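Tryptophan--tRNA ligase (PDB 3A05) catalyses the ATP-dependent joining of L-tryptophan to tRNA(Trp), yielding L-tryptophyl-tRNA(Trp), AMP and diphosphate. Local coordinates at residues I108-A113 against Y149-R154; G76-G81 against A115-G120; R160-F165 against Q192-L197; R70-T75 against G205-V210. All coordinates share one frame; numbering follows the deposited sequence.

Contact 1. Residues I108-A113 against Y149-R154. With CD (cadmium ion), chain F.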
# COMPACT_ATOMS: atom_id res chain seq x y z
N ILE A 108 8.18 5.94 -12.53
CA ILE A 108 7.02 5.71 -13.34
C ILE A 108 5.84 5.34 -12.48
O ILE A 108 5.84 4.29 -11.79
CB ILE A 108 7.27 4.57 -14.35
CG1 ILE A 108 8.54 4.84 -15.16
CG2 ILE A 108 6.02 4.38 -15.24
CD1 ILE A 108 8.55 6.21 -16.02
N ALA A 109 4.81 6.17 -12.56
CA ALA A 109 3.61 6.02 -11.74
C ALA A 109 2.63 5.08 -12.27
O ALA A 109 1.49 5.42 -12.34
CB ALA A 109 2.94 7.38 -11.50
N ASP A 110 3.05 3.86 -12.56
CA ASP A 110 2.18 2.85 -13.14
C ASP A 110 1.14 2.26 -12.15
O ASP A 110 0.04 1.81 -12.58
CB ASP A 110 3.05 1.72 -13.71
CG ASP A 110 3.67 0.81 -12.62
OD1 ASP A 110 4.23 1.33 -11.62
OD2 ASP A 110 3.63 -0.43 -12.81
N ALA A 111 1.42 2.30 -10.83
CA ALA A 111 0.35 1.90 -9.87
C ALA A 111 -0.78 2.93 -9.90
O ALA A 111 -2.00 2.61 -9.93
CB ALA A 111 0.90 1.80 -8.47
N GLU A 112 -0.39 4.20 -9.87
CA GLU A 112 -1.44 5.23 -9.98
C GLU A 112 -2.18 5.19 -11.34
O GLU A 112 -3.40 5.36 -11.40
CB GLU A 112 -0.86 6.60 -9.77
CG GLU A 112 -1.94 7.66 -9.66
CD GLU A 112 -1.35 9.04 -9.59
OE1 GLU A 112 -0.11 9.20 -9.40
OE2 GLU A 112 -2.16 9.98 -9.66
N ALA A 113 -1.43 4.97 -12.43
CA ALA A 113 -2.03 4.78 -13.77
C ALA A 113 -3.15 3.72 -13.78
O ALA A 113 -4.31 3.95 -14.19
CB ALA A 113 -0.96 4.45 -14.76
N TYR A 149 12.35 3.58 -12.36
CA TYR A 149 11.74 2.45 -11.69
C TYR A 149 10.27 2.59 -11.82
O TYR A 149 9.77 3.70 -12.02
CB TYR A 149 12.17 2.36 -10.18
CG TYR A 149 11.58 3.46 -9.29
CD1 TYR A 149 10.31 3.34 -8.78
CD2 TYR A 149 12.33 4.60 -8.96
CE1 TYR A 149 9.79 4.33 -7.95
CE2 TYR A 149 11.80 5.62 -8.11
CZ TYR A 149 10.56 5.44 -7.60
OH TYR A 149 9.94 6.39 -6.89
N PHE A 150 9.60 1.45 -11.65
CA PHE A 150 8.14 1.37 -11.59
C PHE A 150 7.65 1.32 -10.15
O PHE A 150 8.24 0.56 -9.31
CB PHE A 150 7.65 0.07 -12.28
CG PHE A 150 7.86 0.05 -13.77
CD1 PHE A 150 6.94 0.64 -14.63
CD2 PHE A 150 9.00 -0.53 -14.33
CE1 PHE A 150 7.14 0.64 -16.05
CE2 PHE A 150 9.19 -0.55 -15.78
CZ PHE A 150 8.26 0.07 -16.60
N GLN A 151 6.59 2.08 -9.87
CA GLN A 151 5.95 2.08 -8.55
C GLN A 151 5.66 0.61 -8.15
O GLN A 151 5.84 0.23 -6.99
CB GLN A 151 4.67 2.86 -8.55
CG GLN A 151 4.91 4.39 -8.50
CD GLN A 151 3.63 5.20 -8.51
OE1 GLN A 151 2.60 4.75 -8.95
NE2 GLN A 151 3.71 6.42 -8.05
N THR A 152 5.31 -0.21 -9.14
CA THR A 152 4.82 -1.52 -8.81
C THR A 152 5.97 -2.48 -8.81
O THR A 152 5.76 -3.67 -8.68
CB THR A 152 3.72 -2.04 -9.78
OG1 THR A 152 4.28 -2.19 -11.06
CG2 THR A 152 2.54 -1.16 -9.82
N ASN A 153 7.19 -1.98 -8.95
CA ASN A 153 8.29 -2.92 -8.95
C ASN A 153 9.51 -2.46 -8.22
O ASN A 153 10.64 -2.64 -8.68
CB ASN A 153 8.70 -3.32 -10.34
CG ASN A 153 9.33 -4.71 -10.36
OD1 ASN A 153 8.89 -5.62 -9.60
ND2 ASN A 153 10.36 -4.91 -11.18
N ARG A 154 9.34 -1.84 -7.09
CA ARG A 154 10.46 -1.07 -6.53
C ARG A 154 11.00 -1.77 -5.26
O ARG A 154 12.18 -1.61 -4.93
CB ARG A 154 9.99 0.36 -6.26
CG ARG A 154 11.12 1.26 -5.73
CD ARG A 154 12.36 1.14 -6.72
NE ARG A 154 13.13 2.36 -6.50
CZ ARG A 154 14.39 2.50 -6.88
NH1 ARG A 154 14.98 1.52 -7.52
NH2 ARG A 154 15.05 3.59 -6.53
CD CD F . -0.56 11.71 -8.89
O HOH W 1 1.34 8.04 -7.07
O HOH W 2 -0.55 11.22 -6.21
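Ile108 and Phe150 pair as parallel neighbours at the ends of their strands. Ile108 N bonds Tyr149 O at 2.8 Å, and Gln151 N returns a bond to Ile108 O at 3.0 Å. The two side chains run side by side, Ile108 CG2 next to Phe150 CD1, and helix 121-139 covers this apolar pair. Beyond the strand ends, side chains take over the bonding. Asp110 has its CG wedged between the backbone N and carbonyl carbon (chi1 74°), which turns the carboxylate toward Thr152. Both oxygens use syn lone pairs: Asp110 OD2 accepts Thr152 OG1 at 2.6 Å and Asp110 OD1 accepts Thr152 N at 3.1 Å. Arg121 makes a salt bridge with Asp110 and bonds Thr152 OG1, so the buried acid probably stays charged. The contact lies at the C-terminal ends of parallel strands 103-108 and 147-150 of the Rossmann fold of class I synthetases, and bound tryptophan touches Ala109, Glu112 and Gln151. Gln151, long enough to cross over Ala109, brings OE1 to Glu112 N at 3.2 Å, in line with its C=O, satisfying that amide of helix 110-115; the bond to Ala111 N is weak. Its NE2 is shared between Asp195 and a water that donates to Glu112 OE1. Glu112 grips a cadmium ion through OE1 at 2.6 Å and OE2 at 2.5 Å; a water and one further atom complete its ligands.

Contact 2. Residues G76-G81 against A115-G120. With TRP (tryptophan), chain B.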
# COMPACT_ATOMS: atom_id res chain seq x y z
N GLY A 76 8.40 12.10 -10.78
CA GLY A 76 7.88 10.94 -11.45
C GLY A 76 6.96 11.34 -12.60
O GLY A 76 6.53 12.52 -12.70
N PHE A 77 6.59 10.35 -13.42
CA PHE A 77 5.67 10.63 -14.58
C PHE A 77 4.54 9.62 -14.62
O PHE A 77 4.76 8.43 -14.44
CB PHE A 77 6.45 10.53 -15.90
CG PHE A 77 7.52 11.54 -16.05
CD1 PHE A 77 8.78 11.31 -15.54
CD2 PHE A 77 7.25 12.78 -16.66
CE1 PHE A 77 9.76 12.27 -15.61
CE2 PHE A 77 8.25 13.79 -16.75
CZ PHE A 77 9.50 13.53 -16.26
N MET A 78 3.34 10.12 -14.87
CA MET A 78 2.16 9.37 -15.24
C MET A 78 2.31 8.78 -16.66
O MET A 78 2.35 9.59 -17.61
CB MET A 78 0.96 10.34 -15.21
CG MET A 78 -0.40 9.71 -15.59
SD MET A 78 -0.71 8.14 -14.67
CE MET A 78 -0.93 8.86 -13.06
N PRO A 79 2.40 7.42 -16.84
CA PRO A 79 2.59 6.89 -18.22
C PRO A 79 1.26 6.82 -19.00
O PRO A 79 0.72 5.74 -19.19
CB PRO A 79 3.07 5.49 -17.99
CG PRO A 79 2.43 5.09 -16.71
CD PRO A 79 2.38 6.32 -15.86
N SER A 80 0.76 7.98 -19.42
CA SER A 80 -0.49 8.12 -20.10
C SER A 80 -0.26 9.16 -21.23
O SER A 80 0.31 10.23 -20.96
CB SER A 80 -1.47 8.78 -19.14
OG SER A 80 -2.78 8.68 -19.67
N GLY A 81 -0.71 8.90 -22.45
CA GLY A 81 -0.70 9.95 -23.50
C GLY A 81 0.70 10.23 -23.95
O GLY A 81 1.62 9.53 -23.56
N ALA A 115 -4.64 2.29 -11.02
CA ALA A 115 -5.70 2.29 -9.96
C ALA A 115 -6.54 3.55 -10.03
O ALA A 115 -7.76 3.50 -9.81
CB ALA A 115 -5.06 2.13 -8.47
N VAL A 116 -5.91 4.68 -10.28
CA VAL A 116 -6.67 5.93 -10.39
C VAL A 116 -7.13 6.15 -11.84
O VAL A 116 -8.28 6.49 -12.07
CB VAL A 116 -5.85 7.19 -9.91
CG1 VAL A 116 -6.64 8.49 -10.21
CG2 VAL A 116 -5.51 7.09 -8.42
N ARG A 117 -6.25 5.99 -12.83
CA ARG A 117 -6.64 6.36 -14.22
C ARG A 117 -7.17 5.22 -15.03
O ARG A 117 -7.47 5.41 -16.20
CB ARG A 117 -5.47 6.94 -15.02
CG ARG A 117 -4.73 8.10 -14.42
CD ARG A 117 -5.49 9.37 -14.44
NE ARG A 117 -4.63 10.49 -14.02
CZ ARG A 117 -3.89 11.24 -14.84
NH1 ARG A 117 -3.87 11.00 -16.17
NH2 ARG A 117 -3.18 12.23 -14.33
N ARG A 118 -7.22 4.01 -14.44
CA ARG A 118 -7.74 2.82 -15.14
C ARG A 118 -6.96 2.45 -16.41
O ARG A 118 -7.52 1.92 -17.34
CB ARG A 118 -9.25 2.94 -15.47
CG ARG A 118 -10.22 2.99 -14.24
CD ARG A 118 -11.59 3.71 -14.54
NE ARG A 118 -11.41 5.17 -14.74
CZ ARG A 118 -11.73 5.85 -15.86
NH1 ARG A 118 -12.30 5.24 -16.90
NH2 ARG A 118 -11.50 7.16 -15.94
N ILE A 119 -5.67 2.68 -16.42
CA ILE A 119 -4.83 2.29 -17.55
C ILE A 119 -4.29 0.86 -17.42
O ILE A 119 -3.73 0.48 -16.37
CB ILE A 119 -3.68 3.31 -17.73
CG1 ILE A 119 -4.28 4.68 -18.08
CG2 ILE A 119 -2.67 2.84 -18.80
CD1 ILE A 119 -3.36 5.87 -17.93
N GLY A 120 -4.46 0.06 -18.46
CA GLY A 120 -3.99 -1.31 -18.43
C GLY A 120 -2.51 -1.46 -18.15
O GLY A 120 -1.71 -0.58 -18.46
N TRP B . 1.64 11.87 -9.10
CA TRP B . 2.33 12.36 -10.31
C TRP B . 1.31 12.61 -11.45
O TRP B . 1.62 13.24 -12.44
CB TRP B . 3.43 11.37 -10.72
CG TRP B . 4.41 11.11 -9.59
CD1 TRP B . 4.54 9.93 -8.86
CD2 TRP B . 5.37 12.05 -9.01
NE1 TRP B . 5.56 10.07 -7.93
CE2 TRP B . 6.07 11.35 -7.98
CE3 TRP B . 5.74 13.39 -9.29
CZ2 TRP B . 7.10 11.95 -7.22
CZ3 TRP B . 6.78 13.99 -8.54
CH2 TRP B . 7.44 13.26 -7.50
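Ser80 and Ile119 mark the closest backbone approach, with CA atoms 7.7 Å apart, and the chain before Ser80 is folded into an inverse gamma turn centred on Pro79 and closed by Ser80 N to Met78 O at 2.9 Å. The contact is made mostly by side chains. Met78 meets Arg117: its CG lies 3.6 Å above the plane of the Arg117 guanidinium, over one face and displaced toward the rim, with Met78 CG 3.7 Å from Arg117 NH1. With CG anti to the backbone N (chi1 180°) the Met78 side chain sets off toward Arg117, and bends at the next two torsions carry SD and CE alongside the aliphatic CG of Arg117. A flexible thioether suits this place, for the same CE also packs on Glu112. An alanine here is likely to leave one face of the Arg117 guanidinium without its cover and the exposed arginine freer to swing. Beside it, the Ile119 methyl CD1 presses on Ser80, 3.4 Å from Ser80 OG. Pro79, Ser80 and Gly81 open the 'HIGH' region, the class I signature that follows the first strand of the Rossmann fold. Just upstream, Gly76 N is 3.3 Å from CE3 of the bound tryptophan; a side chain on Gly76 would run into the indole, so glycine fits the floor of the pocket. The contact thus links the end of strand 72-77 to the loop between helices 110-115 and 121-139, with Pro79 packed on helix 121-139 and Phe77 on helix 85-99.

Contact 3. Residues R160-F165 against Q192-L197. With TRP (tryptophan), chain B.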
# COMPACT_ATOMS: atom_id res chain seq x y z
N ARG A 160 7.25 -0.72 2.39
CA ARG A 160 7.09 -0.61 3.87
C ARG A 160 6.82 0.82 4.24
O ARG A 160 5.95 1.10 5.09
CB ARG A 160 8.34 -1.14 4.61
CG ARG A 160 8.09 -1.14 6.14
CD ARG A 160 9.23 -1.88 6.86
NE ARG A 160 9.57 -3.19 6.29
CZ ARG A 160 10.81 -3.56 6.05
NH1 ARG A 160 11.78 -2.73 6.37
NH2 ARG A 160 11.11 -4.74 5.51
N LEU A 161 7.45 1.76 3.54
CA LEU A 161 7.16 3.15 3.89
C LEU A 161 5.73 3.44 3.72
O LEU A 161 5.11 4.17 4.49
CB LEU A 161 7.97 4.11 3.01
CG LEU A 161 9.48 4.10 3.33
CD1 LEU A 161 10.31 4.97 2.39
CD2 LEU A 161 9.64 4.58 4.79
N ILE A 162 5.21 2.95 2.60
CA ILE A 162 3.85 3.28 2.25
C ILE A 162 2.94 2.70 3.37
O ILE A 162 2.01 3.34 3.83
CB ILE A 162 3.48 2.63 0.87
CG1 ILE A 162 4.33 3.23 -0.28
CG2 ILE A 162 1.98 2.86 0.60
CD1 ILE A 162 4.28 2.41 -1.60
N GLN A 163 3.21 1.49 3.79
CA GLN A 163 2.39 0.83 4.87
C GLN A 163 2.45 1.64 6.15
O GLN A 163 1.43 1.95 6.74
CB GLN A 163 2.96 -0.55 5.13
CG GLN A 163 2.73 -1.48 3.97
CD GLN A 163 3.39 -2.85 4.21
OE1 GLN A 163 4.61 -2.95 4.21
NE2 GLN A 163 2.57 -3.88 4.41
N LEU A 164 3.65 2.09 6.50
CA LEU A 164 3.81 2.83 7.76
C LEU A 164 3.28 4.23 7.63
O LEU A 164 2.71 4.74 8.58
CB LEU A 164 5.27 2.81 8.27
CG LEU A 164 5.95 1.47 8.48
CD1 LEU A 164 7.39 1.65 8.97
CD2 LEU A 164 5.15 0.52 9.40
N PHE A 165 3.36 4.84 6.43
CA PHE A 165 2.81 6.18 6.29
C PHE A 165 1.33 6.20 6.46
O PHE A 165 0.74 7.26 6.82
CB PHE A 165 3.08 6.81 4.91
CG PHE A 165 4.53 7.07 4.60
CD1 PHE A 165 5.49 7.19 5.60
CD2 PHE A 165 4.91 7.32 3.27
CE1 PHE A 165 6.80 7.50 5.30
CE2 PHE A 165 6.23 7.65 2.95
CZ PHE A 165 7.19 7.72 3.95
N GLN A 192 3.32 8.25 -3.63
CA GLN A 192 4.10 9.38 -4.12
C GLN A 192 4.99 9.93 -3.04
O GLN A 192 6.09 10.33 -3.30
CB GLN A 192 3.19 10.48 -4.67
CG GLN A 192 4.00 11.74 -5.14
CD GLN A 192 3.15 12.79 -5.94
OE1 GLN A 192 2.05 12.51 -6.39
NE2 GLN A 192 3.70 13.96 -6.13
N ALA A 193 4.54 9.93 -1.79
CA ALA A 193 5.43 10.37 -0.72
C ALA A 193 6.55 9.37 -0.65
O ALA A 193 7.69 9.70 -0.35
CB ALA A 193 4.63 10.40 0.70
N ALA A 194 6.21 8.11 -0.81
CA ALA A 194 7.29 7.14 -0.74
C ALA A 194 8.24 7.28 -1.92
O ALA A 194 9.46 7.02 -1.84
CB ALA A 194 6.70 5.73 -0.72
N ASP A 195 7.69 7.58 -3.09
CA ASP A 195 8.64 7.79 -4.24
C ASP A 195 9.68 8.81 -3.80
O ASP A 195 10.88 8.63 -3.99
CB ASP A 195 7.89 8.36 -5.46
CG ASP A 195 7.02 7.35 -6.13
OD1 ASP A 195 7.41 6.17 -6.20
OD2 ASP A 195 5.93 7.73 -6.58
N ILE A 196 9.23 9.91 -3.23
CA ILE A 196 10.16 10.99 -2.83
C ILE A 196 11.12 10.62 -1.69
O ILE A 196 12.34 10.86 -1.73
CB ILE A 196 9.32 12.19 -2.43
CG1 ILE A 196 8.64 12.74 -3.68
CG2 ILE A 196 10.19 13.29 -1.83
CD1 ILE A 196 7.44 13.76 -3.38
N LEU A 197 10.58 9.99 -0.66
CA LEU A 197 11.35 9.74 0.58
C LEU A 197 12.20 8.50 0.45
O LEU A 197 13.26 8.44 1.08
CB LEU A 197 10.33 9.55 1.72
CG LEU A 197 9.63 10.86 1.97
CD1 LEU A 197 8.51 10.63 2.97
CD2 LEU A 197 10.64 11.95 2.42
N TRP B . 1.64 11.87 -9.10
CA TRP B . 2.33 12.36 -10.31
C TRP B . 1.31 12.61 -11.45
O TRP B . 1.62 13.24 -12.44
CB TRP B . 3.43 11.37 -10.72
CG TRP B . 4.41 11.11 -9.59
CD1 TRP B . 4.54 9.93 -8.86
CD2 TRP B . 5.37 12.05 -9.01
NE1 TRP B . 5.56 10.07 -7.93
CE2 TRP B . 6.07 11.35 -7.98
CE3 TRP B . 5.74 13.39 -9.29
CZ2 TRP B . 7.10 11.95 -7.22
CZ3 TRP B . 6.78 13.99 -8.54
CH2 TRP B . 7.44 13.26 -7.50
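Ile162 and Ala194 stand where helices 156-165 and 183-197 come nearest, their short segments 9.0 Å apart axis to axis at 127°. The side-chain contacts between the helices are apolar. Ile162 CG1 presses on Ala194 CB at 3.5 Å, tighter than usual, and Leu161 CB flanks the same methyl. Ala193 and Ala194 suit this close approach, since their small methyls let the larger side chains of the partner helix lie against them. Phe165 lies against Ala193, Ala194 and Leu197: with CG anti to the carbonyl carbon (chi1 -65°) its ring reaches onto helix 183-197, Phe165 CE2 3.9 Å from Ala193 CB, the ring edge facing Ala194 N in plane, and CZ meeting Leu197 CD1 as the two side chains slant across each other. Leu161 O sits above one ring face. On the substrate side, Ile196 CG1 packs on CZ2 of the bound indole.

The polar interactions belong to that side of helix 183-197. Asp195 OD2 accepts the indole NE1 of bound tryptophan at 2.7 Å (156° at the hydrogen), a bond suited to recognising the indole N-H. Asp195 OD1 is held by the hydroxyls of Tyr149 and Tyr158, which fix the carboxylate's rotation. Gln192 OE1 lies 2.8 Å from the substrate amino N.

Helix 183-197 therefore lies between the tryptophan and helix 156-165. Helix 219-231 packs on Phe165 and Ala193, and Leu164 on helix 156-165 touches Phe114 of the second subunit.

Contact 4. Residues R70-T75 against G205-V210. With TRP (tryptophan), chain B.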
# COMPACT_ATOMS: atom_id res chain seq x y z
N ARG A 70 26.92 13.17 -2.04
CA ARG A 70 26.18 12.95 -3.30
C ARG A 70 24.72 13.35 -3.05
O ARG A 70 24.12 12.83 -2.11
CB ARG A 70 26.33 11.50 -3.83
CG ARG A 70 25.83 11.30 -5.28
CD ARG A 70 26.64 12.02 -6.35
NE ARG A 70 26.14 11.88 -7.73
CZ ARG A 70 25.87 10.72 -8.35
NH1 ARG A 70 25.96 9.56 -7.71
NH2 ARG A 70 25.45 10.72 -9.61
N VAL A 71 24.20 14.35 -3.78
CA VAL A 71 22.80 14.81 -3.64
C VAL A 71 21.89 14.27 -4.77
O VAL A 71 22.39 13.77 -5.74
CB VAL A 71 22.68 16.34 -3.51
CG1 VAL A 71 23.30 16.81 -2.24
CG2 VAL A 71 23.27 17.08 -4.76
N ALA A 72 20.57 14.33 -4.63
CA ALA A 72 19.70 13.68 -5.61
C ALA A 72 18.58 14.56 -6.05
O ALA A 72 18.19 15.48 -5.33
CB ALA A 72 19.10 12.40 -5.06
N VAL A 73 18.04 14.24 -7.24
CA VAL A 73 16.81 14.87 -7.67
C VAL A 73 15.93 13.76 -8.08
O VAL A 73 16.42 12.73 -8.55
CB VAL A 73 16.99 15.96 -8.81
CG1 VAL A 73 17.73 15.39 -9.97
CG2 VAL A 73 15.57 16.55 -9.26
N LEU A 74 14.62 13.93 -7.85
CA LEU A 74 13.66 12.88 -8.12
C LEU A 74 12.41 13.54 -8.65
O LEU A 74 12.08 14.64 -8.19
CB LEU A 74 13.31 12.11 -6.79
CG LEU A 74 12.35 10.92 -7.06
CD1 LEU A 74 12.72 9.63 -6.39
CD2 LEU A 74 10.94 11.34 -6.71
N THR A 75 11.73 12.91 -9.64
CA THR A 75 10.39 13.36 -10.00
C THR A 75 9.69 12.08 -10.50
O THR A 75 10.32 11.03 -10.63
CB THR A 75 10.41 14.48 -11.14
OG1 THR A 75 9.07 14.90 -11.42
CG2 THR A 75 10.98 13.91 -12.43
N GLY A 205 20.46 3.63 -1.83
CA GLY A 205 21.64 4.53 -1.98
C GLY A 205 21.85 5.50 -0.82
O GLY A 205 22.90 6.13 -0.74
N GLY A 206 20.86 5.62 0.07
CA GLY A 206 20.94 6.55 1.19
C GLY A 206 21.09 8.02 0.88
O GLY A 206 21.91 8.70 1.50
N TYR A 207 20.26 8.55 -0.03
CA TYR A 207 20.39 9.93 -0.47
C TYR A 207 19.47 10.73 0.41
O TYR A 207 18.28 10.87 0.11
CB TYR A 207 19.96 10.10 -1.97
CG TYR A 207 20.92 9.47 -2.94
CD1 TYR A 207 22.01 10.17 -3.43
CD2 TYR A 207 20.75 8.15 -3.32
CE1 TYR A 207 22.95 9.53 -4.31
CE2 TYR A 207 21.64 7.55 -4.23
CZ TYR A 207 22.75 8.25 -4.70
OH TYR A 207 23.63 7.65 -5.62
N ARG A 208 20.04 11.34 1.45
CA ARG A 208 19.23 12.03 2.38
C ARG A 208 18.75 13.33 1.75
O ARG A 208 17.70 13.84 2.09
CB ARG A 208 20.03 12.37 3.64
CG ARG A 208 19.33 13.44 4.44
CD ARG A 208 19.97 13.62 5.82
NE ARG A 208 19.56 12.51 6.69
CZ ARG A 208 20.17 12.19 7.82
NH1 ARG A 208 21.25 12.90 8.22
NH2 ARG A 208 19.71 11.16 8.51
N HIS A 209 19.59 13.92 0.92
CA HIS A 209 19.31 15.27 0.49
C HIS A 209 18.68 15.17 -0.94
O HIS A 209 19.37 14.80 -1.86
CB HIS A 209 20.67 16.00 0.50
CG HIS A 209 21.33 15.99 1.84
ND1 HIS A 209 20.81 16.69 2.90
CD2 HIS A 209 22.46 15.39 2.30
CE1 HIS A 209 21.57 16.51 3.97
NE2 HIS A 209 22.57 15.74 3.63
N VAL A 210 17.39 15.43 -1.10
CA VAL A 210 16.70 15.20 -2.39
C VAL A 210 15.92 16.44 -2.68
O VAL A 210 15.25 16.97 -1.75
CB VAL A 210 15.61 14.13 -2.28
CG1 VAL A 210 15.09 13.68 -3.73
CG2 VAL A 210 16.11 12.95 -1.46
N TRP B . 1.64 11.87 -9.10
CA TRP B . 2.33 12.36 -10.31
C TRP B . 1.31 12.61 -11.45
O TRP B . 1.62 13.24 -12.44
CB TRP B . 3.43 11.37 -10.72
CG TRP B . 4.41 11.11 -9.59
CD1 TRP B . 4.54 9.93 -8.86
CD2 TRP B . 5.37 12.05 -9.01
NE1 TRP B . 5.56 10.07 -7.93
CE2 TRP B . 6.07 11.35 -7.98
CE3 TRP B . 5.74 13.39 -9.29
CZ2 TRP B . 7.10 11.95 -7.22
CZ3 TRP B . 6.78 13.99 -8.54
CH2 TRP B . 7.44 13.26 -7.50
O HOH W 3 21.91 12.77 -0.32
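Ala72 and Val210 face each other as parallel bridge partners, CA atoms 4.7 Å apart, and here the contact is tight. Ala72 N bonds His209 O at 3.1 Å, and Val210 CA gives a C-H...O contact to Ala72 O at 3.3 Å. On the face that carries Ala72 and Val210, small or branched aliphatic groups fit closely: Val210 CG1 lies 3.9 Å from Leu74 CB, and the Ala72 methyl rests against Tyr207 CB. Leu74 reaches on to the substrate, its CD2 3.9 Å from CZ2 of the bound tryptophan.

Toward Arg70 the packing gives way to solvent, and the two backbones are joined by a water that donates to Arg70 O and accepts from His209 N. With CG anti to the backbone N (chi1 -168°) and a bend at chi2, Arg70 runs alongside Tyr207, its CG in the ring plane and 3.5 Å from Tyr207 CE1. Its guanidinium, turned 72° from the ring, has a salt bridge with Asp145 and an NE hydrogen bond to Gly101 O. Gly205 sits beside the CE2 edge; a CB there would strike Tyr207 CE2 and the preceding carbonyl oxygen. A serine in place of Tyr207 would probably open a gap beside the aliphatic part of Arg70 and the Ala72 methyl.

Strand 210-215 entering the parallel sheet beside strand 72-77, with 103-108 beyond, is typical of the Rossmann-type core of class I synthetases.

Overall arrangement
Contacts 1, 2 and 4 all reach the same sheet, contacts 2 and 4 at opposite ends of strand 72-77 with centres about 25 Å apart. Along the chain, contact 4 encloses the rest, whereas the segments of contacts 1 and 2 alternate and contact 3 comes after both. Contact 1 includes the start of helix 110-115 and contact 2 its end and the following loop, joined by a probable hydrogen bond of Ile119 N to Ala113 O. Contact 3 lies, centre to centre, about 13 Å from contact 1, touching it through Asp195, and about 15 Å from contact 4, touching it through Asp195 and Ile196. Together they line part of the tryptophan site, and contacts 1 and 3 extend to the second subunit.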